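Local atomic coordinates of glutathione reductase (Bartonella henselae, PDB entry 3O0H), a protein that probably catalyses the NADPH-dependent reduction of glutathione disulfide to glutathione, using bound FAD and a redox-active disulfide. Residues Met411-Asp416 / Val423-Leu428; Leu360-Val365 / Gly372-Ser377. All blocks are in the same frame, centred on the assembly; numbering follows the deposited sequence.

Contact 1 (Met411-Asp416 / Val423-Leu428)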
loop_
_atom_site.group_PDB
_atom_site.type_symbol
_atom_site.label_atom_id
_atom_site.label_comp_id
_atom_site.label_asym_id
_atom_site.label_seq_id
_atom_site.Cartn_x
_atom_site.Cartn_y
_atom_site.Cartn_z
ATOM N N MET B 411 2.346 4.547 -12.600
ATOM C CA MET B 411 0.921 4.209 -12.447
ATOM C C MET B 411 0.226 4.534 -13.768
ATOM O O MET B 411 0.461 5.609 -14.369
ATOM C CB MET B 411 0.262 5.015 -11.333
ATOM C CG MET B 411 0.744 4.658 -9.929
ATOM S SD MET B 411 0.231 5.863 -8.639
ATOM C CE MET B 411 0.763 5.014 -7.153
ATOM N N LYS B 412 -0.605 3.621 -14.245
ATOM C CA LYS B 412 -1.331 3.888 -15.483
ATOM C C LYS B 412 -2.771 3.391 -15.367
ATOM O O LYS B 412 -3.012 2.284 -14.932
ATOM C CB LYS B 412 -0.595 3.282 -16.665
ATOM C CG LYS B 412 -1.278 3.509 -17.985
ATOM C CD LYS B 412 -0.407 3.156 -19.172
ATOM C CE LYS B 412 -0.368 1.666 -19.436
ATOM N NZ LYS B 412 0.574 1.239 -20.516
ATOM N N LEU B 413 -3.739 4.247 -15.692
ATOM C CA LEU B 413 -5.129 3.813 -15.775
ATOM C C LEU B 413 -5.560 3.801 -17.241
ATOM O O LEU B 413 -5.260 4.693 -17.997
ATOM C CB LEU B 413 -5.996 4.729 -14.943
ATOM C CG LEU B 413 -5.694 4.811 -13.452
ATOM C CD1 LEU B 413 -6.565 5.859 -12.768
ATOM C CD2 LEU B 413 -5.851 3.455 -12.814
ATOM N N VAL B 414 -6.266 2.749 -17.627
ATOM C CA VAL B 414 -6.679 2.542 -18.980
ATOM C C VAL B 414 -8.202 2.673 -18.946
ATOM O O VAL B 414 -8.890 1.968 -18.215
ATOM C CB VAL B 414 -6.259 1.186 -19.499
ATOM C CG1 VAL B 414 -6.786 1.021 -20.934
ATOM C CG2 VAL B 414 -4.729 1.006 -19.490
ATOM N N VAL B 415 -8.726 3.588 -19.725
ATOM C CA VAL B 415 -10.140 3.980 -19.548
ATOM C C VAL B 415 -10.925 3.814 -20.857
ATOM O O VAL B 415 -10.429 4.170 -21.917
ATOM C CB VAL B 415 -10.200 5.424 -18.971
ATOM C CG1 VAL B 415 -11.647 5.939 -18.900
ATOM C CG2 VAL B 415 -9.508 5.458 -17.575
ATOM N N ASP B 416 -12.139 3.267 -20.776
ATOM C CA ASP B 416 -13.015 3.191 -21.933
ATOM C C ASP B 416 -13.641 4.571 -22.031
ATOM O O ASP B 416 -14.409 4.969 -21.176
ATOM C CB ASP B 416 -14.049 2.068 -21.737
ATOM C CG ASP B 416 -15.159 2.063 -22.811
ATOM O OD1 ASP B 416 -15.139 2.910 -23.710
ATOM O OD2 ASP B 416 -16.052 1.201 -22.703
ATOM N N VAL B 423 -10.945 0.292 -17.133
ATOM C CA VAL B 423 -10.884 -1.091 -17.574
ATOM C C VAL B 423 -9.547 -1.772 -17.370
ATOM O O VAL B 423 -9.437 -2.987 -17.572
ATOM C CB VAL B 423 -11.256 -1.219 -19.055
ATOM C CG1 VAL B 423 -12.720 -0.705 -19.275
ATOM C CG2 VAL B 423 -10.255 -0.494 -19.961
ATOM N N GLY B 424 -8.529 -1.013 -16.991
ATOM C CA GLY B 424 -7.220 -1.587 -16.665
ATOM C C GLY B 424 -6.437 -0.649 -15.745
ATOM O O GLY B 424 -6.605 0.568 -15.816
ATOM N N ALA B 425 -5.581 -1.221 -14.896
ATOM C CA ALA B 425 -4.741 -0.438 -14.005
ATOM C C ALA B 425 -3.444 -1.230 -13.776
ATOM O O ALA B 425 -3.480 -2.438 -13.470
ATOM C CB ALA B 425 -5.456 -0.152 -12.639
ATOM N N HIS B 426 -2.327 -0.509 -13.894
ATOM C CA HIS B 426 -0.975 -1.073 -13.947
ATOM C C HIS B 426 -0.023 -0.228 -13.126
ATOM O O HIS B 426 -0.007 0.987 -13.266
ATOM C CB HIS B 426 -0.519 -1.159 -15.404
ATOM C CG HIS B 426 -1.563 -1.743 -16.287
ATOM N ND1 HIS B 426 -1.907 -3.079 -16.241
ATOM C CD2 HIS B 426 -2.425 -1.156 -17.155
ATOM C CE1 HIS B 426 -2.909 -3.290 -17.075
ATOM N NE2 HIS B 426 -3.224 -2.144 -17.663
ATOM N N VAL B 427 0.759 -0.870 -12.258
ATOM C CA VAL B 427 1.552 -0.177 -11.266
ATOM C C VAL B 427 2.906 -0.870 -11.216
ATOM O O VAL B 427 2.987 -2.108 -11.228
ATOM C CB VAL B 427 0.897 -0.207 -9.881
ATOM C CG1 VAL B 427 1.714 0.572 -8.808
ATOM C CG2 VAL B 427 -0.542 0.316 -9.890
ATOM N N LEU B 428 3.956 -0.075 -11.162
ATOM C CA LEU B 428 5.297 -0.583 -10.965
ATOM C C LEU B 428 6.011 0.318 -9.998
ATOM O O LEU B 428 6.023 1.523 -10.206
ATOM C CB LEU B 428 6.025 -0.687 -12.295
ATOM C CG LEU B 428 7.518 -1.004 -12.165
ATOM C CD1 LEU B 428 7.921 -1.859 -13.331
ATOM C CD2 LEU B 428 8.372 0.251 -12.054
#

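Contact 2 (Leu360-Val365 / Gly372-Ser377)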
loop_
_atom_site.group_PDB
_atom_site.type_symbol
_atom_site.label_atom_id
_atom_site.label_comp_id
_atom_site.label_asym_id
_atom_site.label_seq_id
_atom_site.Cartn_x
_atom_site.Cartn_y
_atom_site.Cartn_z
ATOM N N LEU B 360 -11.298 -10.009 -14.128
ATOM C CA LEU B 360 -10.672 -8.884 -13.443
ATOM C C LEU B 360 -9.868 -9.341 -12.218
ATOM O O LEU B 360 -9.893 -8.703 -11.162
ATOM C CB LEU B 360 -11.709 -7.812 -13.082
ATOM C CG LEU B 360 -12.342 -7.006 -14.236
ATOM C CD1 LEU B 360 -13.569 -6.128 -13.810
ATOM C CD2 LEU B 360 -11.261 -6.135 -14.817
ATOM N N ILE B 361 -9.154 -10.440 -12.374
ATOM C CA ILE B 361 -8.225 -10.908 -11.344
ATOM C C ILE B 361 -6.962 -10.031 -11.322
ATOM O O ILE B 361 -6.310 -9.840 -12.349
ATOM C CB ILE B 361 -7.804 -12.385 -11.576
ATOM C CG1 ILE B 361 -9.033 -13.312 -11.554
ATOM C CG2 ILE B 361 -6.741 -12.828 -10.481
ATOM C CD1 ILE B 361 -8.708 -14.761 -11.962
ATOM N N THR B 362 -6.674 -9.447 -10.168
ATOM C CA THR B 362 -5.450 -8.725 -9.949
ATOM C C THR B 362 -4.318 -9.680 -9.705
ATOM O O THR B 362 -4.468 -10.685 -9.003
ATOM C CB THR B 362 -5.570 -7.788 -8.720
ATOM O OG1 THR B 362 -6.710 -6.956 -8.896
ATOM C CG2 THR B 362 -4.303 -6.923 -8.552
ATOM N N THR B 363 -3.175 -9.376 -10.303
ATOM C CA THR B 363 -1.971 -10.131 -10.121
ATOM C C THR B 363 -0.810 -9.235 -9.739
ATOM O O THR B 363 -0.820 -8.042 -10.009
ATOM C CB THR B 363 -1.618 -11.044 -11.326
ATOM O OG1 THR B 363 -1.499 -10.296 -12.528
ATOM C CG2 THR B 363 -2.706 -12.094 -11.520
ATOM N N ALA B 364 0.135 -9.832 -9.009
ATOM C CA ALA B 364 1.360 -9.158 -8.593
ATOM C C ALA B 364 2.558 -9.934 -9.100
ATOM O O ALA B 364 2.470 -11.139 -9.297
ATOM C CB ALA B 364 1.398 -9.023 -7.047
ATOM N N VAL B 365 3.678 -9.241 -9.345
ATOM C CA VAL B 365 4.973 -9.899 -9.511
ATOM C C VAL B 365 5.920 -9.275 -8.509
ATOM O O VAL B 365 6.042 -8.055 -8.510
ATOM C CB VAL B 365 5.534 -9.680 -10.926
ATOM C CG1 VAL B 365 6.839 -10.458 -11.110
ATOM C CG2 VAL B 365 4.471 -10.065 -11.997
ATOM N N GLY B 372 2.151 -4.613 -10.017
ATOM C CA GLY B 372 0.754 -4.952 -9.811
ATOM C C GLY B 372 -0.051 -4.607 -11.048
ATOM O O GLY B 372 0.170 -3.563 -11.718
ATOM N N THR B 373 -1.017 -5.466 -11.381
ATOM C CA THR B 373 -1.789 -5.270 -12.603
ATOM C C THR B 373 -3.189 -5.909 -12.484
ATOM O O THR B 373 -3.352 -6.964 -11.872
ATOM C CB THR B 373 -1.033 -5.839 -13.825
ATOM O OG1 THR B 373 -1.725 -5.506 -15.054
ATOM C CG2 THR B 373 -0.826 -7.361 -13.683
ATOM N N VAL B 374 -4.165 -5.223 -13.018
ATOM C CA VAL B 374 -5.556 -5.716 -13.069
ATOM C C VAL B 374 -6.199 -5.229 -14.334
ATOM O O VAL B 374 -5.991 -4.105 -14.756
ATOM C CB VAL B 374 -6.366 -5.274 -11.782
ATOM C CG1 VAL B 374 -6.316 -3.799 -11.550
ATOM C CG2 VAL B 374 -7.801 -5.770 -11.797
ATOM N N GLY B 375 -6.991 -6.082 -14.951
ATOM C CA GLY B 375 -7.698 -5.710 -16.176
ATOM C C GLY B 375 -6.797 -5.588 -17.387
ATOM O O GLY B 375 -5.734 -6.194 -17.443
ATOM N N LEU B 376 -7.240 -4.801 -18.352
ATOM C CA LEU B 376 -6.641 -4.811 -19.676
ATOM C C LEU B 376 -5.394 -3.952 -19.789
ATOM O O LEU B 376 -5.386 -2.778 -19.397
ATOM C CB LEU B 376 -7.632 -4.322 -20.699
ATOM C CG LEU B 376 -8.903 -5.173 -20.866
ATOM C CD1 LEU B 376 -9.814 -4.466 -21.802
ATOM C CD2 LEU B 376 -8.587 -6.645 -21.336
ATOM N N SER B 377 -4.357 -4.548 -20.370
ATOM C CA SER B 377 -3.211 -3.765 -20.887
ATOM C C SER B 377 -3.660 -2.700 -21.863
ATOM O O SER B 377 -4.720 -2.771 -22.505
ATOM C CB SER B 377 -2.217 -4.684 -21.595
ATOM O OG SER B 377 -2.807 -5.177 -22.806
HETATM O O HOH W 1 -7.455 -8.903 -14.620
HETATM O O HOH W 2 -4.038 -9.630 -13.725
#

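Contact 1 (Met411-Asp416 / Val423-Leu428)
A beta hairpin of the dimerisation domain pairs Met-411–Asp-416 with Val-423–Leu-428, antiparallel at 173°, and carries a classic beta bulge where Val-423 and Gly-424 both face Val-414. Val-414 O is gripped twice there, by Val-423 N at 2.9 Å and by Gly-424 N at 3.2 Å, the second donor lying somewhat off the carbonyl plane. Val-414 N answers with a straight bond to Gly-424 O (2.9 Å, 165° at the hydrogen). Beyond the bulge the pairing is regular: Lys-412 N reaches His-426 O at 2.9 Å, and His-426 N gives the return bond to Lys-412 O.

On the face of Val-414, Lys-412 and His-426, the imidazole takes Val-414 CG2 at its edge and in its plane, 3.9 Å from CD2. With CG beside the backbone N (chi1 -47°), the ring leans back toward Gly-424, which has no side chain to contend with it. Lys-412 CE passes the same ring at 4.2 Å from CD2. Across the bulge, Val-414 CG1 meets Val-423 CG2, the two side chains crossing at about a right angle. The other face is apolar: Leu-413 CD2 touches Ala-425 CB at 3.6 Å, and helix 432-444 packs against Ala-425 and Val-427.

The buried polar ends find partners beyond the hairpin. Thr-373 OG1 and Leu-376 O bind the two imidazole nitrogens and so fix the ring's rotation, while Lys-412 NZ forms salt bridges with Glu-378, Asp-231 and Asp-233, a cluster of carboxylates that probably favours its charged form.

Contact 2 (Leu360-Val365 / Gly372-Ser377)
Peptide units of Thr-363 and Thr-373 are the flat groups that meet here, with no ring between the segments. They form an antiparallel hydrogen-bonded pair: Thr-363 N points to Thr-373 O at 2.9 Å, nearly straight at 170°, and Thr-373 N returns to Thr-363 O. One face of the sheet bears both threonine side chains; the other bears the methyl of Ala-364, across from Gly-372, which has no side chain.

The threonines lie side by side and point the same way. Thr-363 OG1 sits between its backbone N and carbonyl carbon (chi1 57°), which brings it to 3.2 Å from Thr-373 CG2, Thr-373 OG1 being already committed to the imidazole of His-426.

The hairpin formed by strands 363-365 and 371-375 lies at one border of the antiparallel sheet of the dimerisation domain, and the side chain of Ala-364 is about 7 Å from the bound FAD. Thr-362 and Ala-364 also pack on Val-458 of the second subunit.

Toward Leu-360 direct backbone pairing gives way to water bridges. One water donates to Ile-361 O at 2.7 Å and accepts from Gly-375 N at 2.9 Å; a second also donates to Ile-361 O and bonds to Thr-363 OG1, with a weak bond to Thr-373 O. Val-374 CG2, anti to its own backbone N, packs at 3.3 Å from Thr-362 OG1 in a van der Waals contact, the two side chains running aslant. Gly-375, at a positive phi of 72°, turns the chain where Leu-360 CD2 rests on its CA at 3.8 Å.

Overall arrangement
Contacts 1 and 2 are two hairpins of a single antiparallel sheet, their centres 9 Å apart. Contact 2 closes before contact 1 opens along the chain, yet strands 371-375 and 422-428 are neighbours, so the order across the sheet is 363-365, 371-375, 422-428, 409-416. A backbone bond from Val-427 N to Gly-372 O helps sew the hairpins together, and Val-414 CG2 packs on Leu-376 O. Helix 432-444 lies against side chains of both. Contact 2 occupies the border nearer the FAD and touches the second subunit; contact 1, the more buried, lies farther into the sheet, so the strand-to-strand bonds between the hairpins make that border continuous with the rest of the sheet.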